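Local coordinates for thiosulfate sulfurtransferase TUM1 (Saccharomyces cerevisiae, PDB 3UTN), which transfers sulfur from the cysteine desulfurase NFS1 to UBA4 in the 2-thiolation of the wobble uridine of tRNAs, at residues 50-55 with 77-82; 70-75 with 117-122; 30-35 with 143-148. One frame throughout, in Å; residues are numbered along the deposited sequence.

Contact 1. Residues 50-55 with 77-82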
# COMPACT_ATOMS: atom_id res chain seq x y z
N VAL A 50 2.64 6.65 -11.82
CA VAL A 50 1.89 7.32 -10.80
C VAL A 50 2.83 7.41 -9.64
O VAL A 50 3.16 6.41 -9.02
CB VAL A 50 0.63 6.53 -10.43
CG1 VAL A 50 -0.13 7.25 -9.33
CG2 VAL A 50 -0.25 6.35 -11.65
N ASP A 51 3.29 8.62 -9.38
CA ASP A 51 4.07 8.87 -8.21
C ASP A 51 3.10 8.99 -7.05
O ASP A 51 2.32 9.93 -6.96
CB ASP A 51 4.88 10.14 -8.40
CG ASP A 51 5.77 10.44 -7.22
OD1 ASP A 51 5.79 9.64 -6.27
OD2 ASP A 51 6.45 11.48 -7.26
N ALA A 52 3.16 8.01 -6.16
CA ALA A 52 2.29 7.97 -5.01
C ALA A 52 3.10 8.32 -3.79
O ALA A 52 2.72 8.00 -2.66
CB ALA A 52 1.68 6.60 -4.87
N THR A 53 4.22 8.98 -4.02
CA THR A 53 5.12 9.31 -2.94
C THR A 53 4.35 9.99 -1.85
O THR A 53 3.58 10.91 -2.07
CB THR A 53 6.28 10.19 -3.40
OG1 THR A 53 7.08 9.45 -4.31
CG2 THR A 53 7.13 10.58 -2.22
N TRP A 54 4.55 9.46 -0.66
CA TRP A 54 3.96 10.02 0.50
C TRP A 54 4.98 9.78 1.55
O TRP A 54 5.59 8.72 1.61
CB TRP A 54 2.66 9.30 0.80
CG TRP A 54 2.03 9.79 2.06
CD1 TRP A 54 1.10 10.80 2.22
CD2 TRP A 54 2.29 9.29 3.41
NE1 TRP A 54 0.77 10.96 3.53
CE2 TRP A 54 1.45 10.09 4.30
CE3 TRP A 54 3.10 8.30 3.94
CZ2 TRP A 54 1.44 9.88 5.67
CZ3 TRP A 54 3.08 8.10 5.33
CH2 TRP A 54 2.27 8.88 6.17
N TYR A 55 5.18 10.79 2.38
CA TYR A 55 6.22 10.74 3.37
C TYR A 55 5.62 10.79 4.75
O TYR A 55 4.57 11.38 4.94
CB TYR A 55 7.13 11.94 3.21
CG TYR A 55 7.88 11.95 1.91
CD1 TYR A 55 8.64 10.86 1.52
CD2 TYR A 55 7.85 13.07 1.09
CE1 TYR A 55 9.35 10.88 0.33
CE2 TYR A 55 8.56 13.10 -0.09
CZ TYR A 55 9.31 12.00 -0.46
OH TYR A 55 10.01 12.02 -1.63
N ILE A 77 1.91 11.05 -13.10
CA ILE A 77 1.00 11.87 -12.39
C ILE A 77 1.41 11.68 -10.96
O ILE A 77 2.11 10.71 -10.61
CB ILE A 77 -0.46 11.45 -12.56
CG1 ILE A 77 -0.66 10.01 -12.08
CG2 ILE A 77 -0.88 11.64 -14.01
CD1 ILE A 77 -2.10 9.57 -12.07
N PHE A 78 1.01 12.61 -10.13
CA PHE A 78 1.21 12.46 -8.73
C PHE A 78 -0.10 11.96 -8.16
O PHE A 78 -1.15 12.52 -8.43
CB PHE A 78 1.59 13.78 -8.11
CG PHE A 78 1.67 13.73 -6.63
CD1 PHE A 78 2.70 13.02 -6.01
CD2 PHE A 78 0.71 14.36 -5.86
CE1 PHE A 78 2.77 12.96 -4.63
CE2 PHE A 78 0.79 14.31 -4.48
CZ PHE A 78 1.81 13.60 -3.87
N PHE A 79 -0.01 10.89 -7.40
CA PHE A 79 -1.17 10.36 -6.72
C PHE A 79 -1.05 10.79 -5.28
O PHE A 79 -0.18 10.32 -4.55
CB PHE A 79 -1.19 8.84 -6.81
CG PHE A 79 -2.40 8.21 -6.21
CD1 PHE A 79 -2.50 8.03 -4.84
CD2 PHE A 79 -3.44 7.76 -7.02
CE1 PHE A 79 -3.62 7.43 -4.28
CE2 PHE A 79 -4.56 7.15 -6.47
CZ PHE A 79 -4.64 6.99 -5.10
N ASP A 80 -1.91 11.71 -4.89
CA ASP A 80 -1.88 12.22 -3.56
C ASP A 80 -2.56 11.24 -2.62
O ASP A 80 -3.78 11.21 -2.51
CB ASP A 80 -2.55 13.58 -3.50
CG ASP A 80 -2.23 14.32 -2.23
OD1 ASP A 80 -2.02 13.65 -1.20
OD2 ASP A 80 -2.17 15.56 -2.27
N ILE A 81 -1.73 10.44 -1.96
CA ILE A 81 -2.19 9.45 -0.99
C ILE A 81 -3.13 10.09 0.02
O ILE A 81 -4.14 9.49 0.40
CB ILE A 81 -0.97 8.80 -0.29
CG1 ILE A 81 -0.27 7.82 -1.24
CG2 ILE A 81 -1.35 8.13 1.03
CD1 ILE A 81 -1.11 6.64 -1.68
N ASP A 82 -2.80 11.30 0.44
CA ASP A 82 -3.60 12.01 1.44
C ASP A 82 -4.93 12.48 0.87
O ASP A 82 -5.97 12.28 1.49
CB ASP A 82 -2.84 13.20 1.99
CG ASP A 82 -1.64 12.78 2.79
OD1 ASP A 82 -1.73 11.76 3.49
OD2 ASP A 82 -0.62 13.48 2.72
O HOH W 1 1.01 10.76 -2.26
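The indole of W54 meets I81 over one face and D82 at its edge. I81 CG2 sits 4.1 Å from the centroid of the five-membered ring of W54, 25° off the ring normal, a CH-pi contact. The carboxylate of D82 stands steeply to the indole plane, 78° from it. W54 NE1 donates a bent, weak hydrogen bond to D82 OD1 at 2.6 Å. With CG anti to the backbone N (chi1 176°), the indole of W54 reaches across to the 77-82 segment. The ring of F78 presents its edge to the carbonyl of T53, with F78 CE1 3.4 Å from T53 O. D51 OD1 accepts from T53 N, two residues on, an Asx turn. Water 1 lies 2.6 Å from both T53 O and F79 O and accepts from I81 N.

Upstream, the backbones run as parallel strands: D51 N donates to I77 O at 2.7 Å, and F79 N to D51 O at 2.6 Å. V50 and I77 lie side by side on one face of the sheet. Strands 47-51 and 77-78 belong to one beta-alpha-beta unit with helix 63-69, which packs on D51 and F78. Helix 127-136 touches A52, F79 and I81, and strand 115-119 flanks strand 47-51.

Contact 2. Residues 70-75 with 117-122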
# COMPACT_ATOMS: atom_id res chain seq x y z
N LYS A 70 11.50 16.87 -8.20
CA LYS A 70 12.48 15.80 -8.24
C LYS A 70 12.14 14.88 -9.39
O LYS A 70 10.98 14.78 -9.80
CB LYS A 70 12.52 15.05 -6.92
CG LYS A 70 13.20 15.85 -5.82
CD LYS A 70 13.25 15.06 -4.52
CE LYS A 70 13.99 15.84 -3.44
NZ LYS A 70 13.30 17.12 -3.14
N PRO A 71 13.17 14.21 -9.94
CA PRO A 71 12.92 13.45 -11.15
C PRO A 71 11.79 12.46 -10.95
O PRO A 71 11.66 11.84 -9.89
CB PRO A 71 14.24 12.73 -11.38
CG PRO A 71 15.26 13.63 -10.76
CD PRO A 71 14.57 14.11 -9.51
N ARG A 72 10.94 12.36 -11.95
CA ARG A 72 9.86 11.42 -11.89
C ARG A 72 10.02 10.52 -13.08
O ARG A 72 10.79 10.81 -13.99
CB ARG A 72 8.51 12.14 -11.93
CG ARG A 72 8.18 12.79 -13.26
CD ARG A 72 7.15 13.90 -13.08
NE ARG A 72 7.67 14.91 -12.18
CZ ARG A 72 8.51 15.87 -12.54
NH1 ARG A 72 8.91 15.98 -13.80
NH2 ARG A 72 8.94 16.73 -11.64
N ILE A 73 9.31 9.41 -13.07
CA ILE A 73 9.22 8.63 -14.27
C ILE A 73 8.46 9.51 -15.25
O ILE A 73 7.46 10.12 -14.87
CB ILE A 73 8.46 7.33 -14.02
CG1 ILE A 73 9.13 6.54 -12.88
CG2 ILE A 73 8.39 6.52 -15.29
CD1 ILE A 73 8.55 5.17 -12.66
N PRO A 74 8.95 9.61 -16.49
CA PRO A 74 8.29 10.46 -17.47
C PRO A 74 6.78 10.25 -17.47
O PRO A 74 6.32 9.13 -17.27
CB PRO A 74 8.89 9.98 -18.79
CG PRO A 74 10.28 9.60 -18.42
CD PRO A 74 10.15 8.97 -17.05
N ASN A 75 6.03 11.32 -17.67
CA ASN A 75 4.58 11.25 -17.84
C ASN A 75 3.86 10.87 -16.56
O ASN A 75 2.70 10.49 -16.59
CB ASN A 75 4.23 10.27 -18.96
CG ASN A 75 5.07 10.48 -20.19
OD1 ASN A 75 5.32 11.61 -20.59
ND2 ASN A 75 5.52 9.39 -20.80
N VAL A 117 1.41 2.97 -13.54
CA VAL A 117 2.56 2.36 -12.95
C VAL A 117 2.91 3.17 -11.74
O VAL A 117 3.43 4.27 -11.83
CB VAL A 117 3.73 2.23 -13.93
CG1 VAL A 117 4.90 1.60 -13.21
CG2 VAL A 117 3.31 1.39 -15.14
N VAL A 118 2.59 2.61 -10.60
CA VAL A 118 2.69 3.34 -9.38
C VAL A 118 4.07 3.18 -8.84
O VAL A 118 4.66 2.11 -8.89
CB VAL A 118 1.68 2.83 -8.36
CG1 VAL A 118 1.77 3.69 -7.11
CG2 VAL A 118 0.29 2.89 -8.95
N TYR A 119 4.59 4.27 -8.31
CA TYR A 119 5.84 4.20 -7.63
C TYR A 119 5.79 5.25 -6.56
O TYR A 119 4.86 6.05 -6.50
CB TYR A 119 6.98 4.46 -8.60
CG TYR A 119 6.98 5.82 -9.25
CD1 TYR A 119 6.16 6.10 -10.34
CD2 TYR A 119 7.81 6.82 -8.76
CE1 TYR A 119 6.18 7.35 -10.93
CE2 TYR A 119 7.84 8.06 -9.35
CZ TYR A 119 7.02 8.32 -10.43
OH TYR A 119 7.07 9.56 -11.00
N ASP A 120 6.79 5.23 -5.71
CA ASP A 120 6.96 6.30 -4.78
C ASP A 120 8.44 6.49 -4.60
O ASP A 120 9.23 5.65 -5.05
CB ASP A 120 6.23 6.00 -3.46
CG ASP A 120 6.75 4.77 -2.76
OD1 ASP A 120 7.93 4.42 -2.92
OD2 ASP A 120 5.96 4.17 -2.02
N ARG A 121 8.83 7.59 -3.97
CA ARG A 121 10.24 7.90 -3.85
C ARG A 121 10.87 7.19 -2.68
O ARG A 121 12.09 7.15 -2.57
CB ARG A 121 10.42 9.40 -3.72
CG ARG A 121 9.95 10.10 -4.96
CD ARG A 121 10.04 11.60 -4.82
NE ARG A 121 9.51 12.20 -6.04
CZ ARG A 121 10.18 12.27 -7.18
NH1 ARG A 121 11.41 11.78 -7.27
NH2 ARG A 121 9.61 12.82 -8.24
N VAL A 122 10.04 6.63 -1.81
CA VAL A 122 10.56 6.00 -0.61
C VAL A 122 11.02 4.59 -0.93
O VAL A 122 12.12 4.19 -0.57
CB VAL A 122 9.51 5.99 0.52
CG1 VAL A 122 10.04 5.23 1.73
CG2 VAL A 122 9.16 7.41 0.88
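Y119, at the end of strand 115-119, and R121, just beyond it, meet the 70-75 loop in different ways. R121 comes end-on. Its chain is extended from CG to NE, and both terminal nitrogens close on a single oxygen. R121 NH1 lies 2.6 Å from P71 O, and R121 NH2 lies 2.8 Å from P71 O. The oxygen is close to the guanidinium plane, but both donors approach it from the same face of its carbonyl. R121 NH2 adds a weak bond to K70 O at 2.9 Å. K70 CB lies over one face of the guanidinium, 3.5 Å from R121 NH1. The amine of K70 turns to D66 in a salt bridge.

Y119 and I73 slide past each other in opposite directions. I73 CD1 rests over one face of the phenol, 3.7 Å from the centroid of the Y119 ring and 23° off its normal. At the far end of the ring, I73 N donates to Y119 OH at 3.1 Å. Y119 OH is also hydrogen-bonded to S76 OG, which probably limits rotation of the hydroxyl end. R72 CB touches the ring edge, 3.1 Å from Y119 OH, while the R72 guanidinium goes to D159 and S161.

The loop thus docks on the central strand 115-119 as the chain passes from helix 63-69 to strand 77-78. This is the return arm of a beta-alpha-beta crossover in the first rhodanese domain.

Contact 3. Residues 30-35 with 143-148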
# COMPACT_ATOMS: atom_id res chain seq x y z
N ILE A 30 5.99 -4.30 -11.17
CA ILE A 30 6.71 -4.19 -12.41
C ILE A 30 8.08 -3.67 -12.05
O ILE A 30 8.22 -2.71 -11.29
CB ILE A 30 5.97 -3.31 -13.43
CG1 ILE A 30 6.57 -3.48 -14.82
CG2 ILE A 30 5.92 -1.86 -12.99
CD1 ILE A 30 5.73 -2.88 -15.92
N SER A 31 9.09 -4.35 -12.57
CA SER A 31 10.45 -3.92 -12.37
C SER A 31 10.67 -2.73 -13.29
O SER A 31 9.92 -2.53 -14.25
CB SER A 31 11.41 -5.04 -12.73
OG SER A 31 11.35 -5.27 -14.12
N PRO A 32 11.71 -1.93 -13.01
CA PRO A 32 12.06 -0.86 -13.92
C PRO A 32 12.26 -1.37 -15.35
O PRO A 32 11.75 -0.76 -16.29
CB PRO A 32 13.37 -0.34 -13.34
CG PRO A 32 13.20 -0.56 -11.88
CD PRO A 32 12.49 -1.86 -11.76
N LYS A 33 12.98 -2.48 -15.51
CA LYS A 33 13.23 -2.99 -16.85
C LYS A 33 11.95 -3.39 -17.55
O LYS A 33 11.74 -3.05 -18.70
CB LYS A 33 14.25 -4.13 -16.88
CG LYS A 33 13.80 -5.46 -16.29
CD LYS A 33 14.90 -6.51 -16.39
CE LYS A 33 16.27 -5.89 -16.15
NZ LYS A 33 17.33 -6.89 -15.83
N ALA A 34 11.08 -4.10 -16.83
CA ALA A 34 9.80 -4.51 -17.38
C ALA A 34 8.99 -3.26 -17.67
O ALA A 34 8.28 -3.20 -18.66
CB ALA A 34 9.07 -5.41 -16.41
N PHE A 35 9.13 -2.26 -16.81
CA PHE A 35 8.43 -1.02 -17.03
C PHE A 35 8.86 -0.33 -18.31
O PHE A 35 8.02 0.06 -19.10
CB PHE A 35 8.59 -0.07 -15.85
CG PHE A 35 8.12 1.32 -16.14
CD1 PHE A 35 6.76 1.61 -16.20
CD2 PHE A 35 9.03 2.32 -16.42
CE1 PHE A 35 6.33 2.89 -16.48
CE2 PHE A 35 8.60 3.60 -16.71
CZ PHE A 35 7.24 3.88 -16.74
N TYR A 143 0.27 -1.17 -12.28
CA TYR A 143 1.50 -1.77 -11.90
C TYR A 143 2.04 -1.01 -10.75
O TYR A 143 1.78 0.18 -10.59
CB TYR A 143 2.47 -1.74 -13.06
CG TYR A 143 2.06 -2.64 -14.17
CD1 TYR A 143 2.44 -3.98 -14.19
CD2 TYR A 143 1.26 -2.17 -15.21
CE1 TYR A 143 2.06 -4.82 -15.22
CE2 TYR A 143 0.88 -3.00 -16.24
CZ TYR A 143 1.28 -4.32 -16.24
OH TYR A 143 0.89 -5.15 -17.26
N LEU A 144 2.75 -1.73 -9.92
CA LEU A 144 3.48 -1.12 -8.87
C LEU A 144 4.89 -1.24 -9.33
O LEU A 144 5.41 -2.35 -9.44
CB LEU A 144 3.27 -1.88 -7.58
CG LEU A 144 4.07 -1.32 -6.42
CD1 LEU A 144 3.65 0.12 -6.20
CD2 LEU A 144 3.84 -2.17 -5.19
N LEU A 145 5.50 -0.11 -9.63
CA LEU A 145 6.88 -0.13 -10.01
C LEU A 145 7.64 -0.64 -8.82
O LEU A 145 7.45 -0.17 -7.70
CB LEU A 145 7.39 1.24 -10.41
CG LEU A 145 8.86 1.23 -10.83
CD1 LEU A 145 9.04 0.52 -12.16
CD2 LEU A 145 9.36 2.65 -10.90
N ASN A 146 8.48 -1.63 -9.07
CA ASN A 146 9.25 -2.20 -8.02
C ASN A 146 10.75 -2.05 -8.23
O ASN A 146 11.39 -2.92 -8.78
CB ASN A 146 8.89 -3.67 -7.83
CG ASN A 146 9.54 -4.25 -6.62
OD1 ASN A 146 9.73 -3.56 -5.62
ND2 ASN A 146 9.92 -5.52 -6.71
N ASN A 147 11.31 -0.93 -7.81
CA ASN A 147 10.55 0.21 -7.34
C ASN A 147 11.28 1.41 -7.89
O ASN A 147 12.26 1.27 -8.62
CB ASN A 147 10.48 0.26 -5.82
CG ASN A 147 11.84 0.24 -5.16
OD1 ASN A 147 12.87 0.42 -5.80
ND2 ASN A 147 11.85 0.03 -3.85
N PHE A 148 10.81 2.59 -7.53
CA PHE A 148 11.41 3.80 -8.03
C PHE A 148 12.84 3.96 -7.56
O PHE A 148 13.65 4.54 -8.27
CB PHE A 148 10.58 4.99 -7.63
CG PHE A 148 10.92 6.24 -8.37
CD1 PHE A 148 11.13 6.21 -9.75
CD2 PHE A 148 11.00 7.45 -7.71
CE1 PHE A 148 11.44 7.37 -10.43
CE2 PHE A 148 11.30 8.61 -8.39
CZ PHE A 148 11.52 8.57 -9.75
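I30 lies against Y143 and L145 of the neighbouring strand. I30 CB is 3.7 Å from Y143 CD1. There the side chain forks. The CG2 branch drops between the two partners: I30 CG2 is 3.5 Å from Y143 CB and also touches L145 CA and CD1. The other branch has CG1 anti to the backbone N (chi1 -167°) and stays extended. It carries CD1 over one face of the phenol. I30 CD1 ends 4.2 Å from the centroid of the Y143 ring, 22° off its normal, in a CH-pi contact displaced toward the rim.

The backbone of I30 is gripped at both ends, as in a parallel bridge. I30 N donates to L144 O at 2.7 Å. N146 N donates to I30 O. I30 O is also approached by L145 CA, in a CA-H...O contact.

L145 CD1 then reaches the start of the helix. It lies 3.8 Å from F35 CB, and the side chains of L145 and F35 cross at about a right angle. P32 CD rests 3.3 Å from N146 O. S31 is the N-cap of this helix, and its OG accepts from A34 N at 3.0 Å. Beyond the strand, N147 follows a cis peptide bond and caps the next helix, its OD1 accepting from Q150 N. The amide of N146 bonds to N124 and to the carbonyl of Y250, and N147 ND2 bonds to the carbonyl of T247.

The pairing places 28-30 as an outermost strand of the five-stranded parallel sheet, with 141-145 next to it. Strand 115-119 follows on the far side of 141-145. Helix 127-136 touches L144, and V117 of strand 115-119 meets I30 and F35.

How the contacts relate
All three contacts are largely buried and serve one parallel sheet of the first rhodanese domain. Contacts 1 and 3 are strand pairings at its two margins, 77-78 on 47-51 and 28-30 on 141-145. Contact 2 lies between them and docks a loop by side chains, with K70 exposed at its edge. Contact 1 shares the 47-51/115-119 pairing with contact 2, and just past the strand ends T53 OG1 meets R121 N. Contacts 2 and 3 share the 115-119/141-145 pairing, and I73 packs on L145. Contact 1 mixes backbone bonds with water and a carboxylate, contact 2 relies on arginine and phenol, and contact 3 is mostly backbone and apolar.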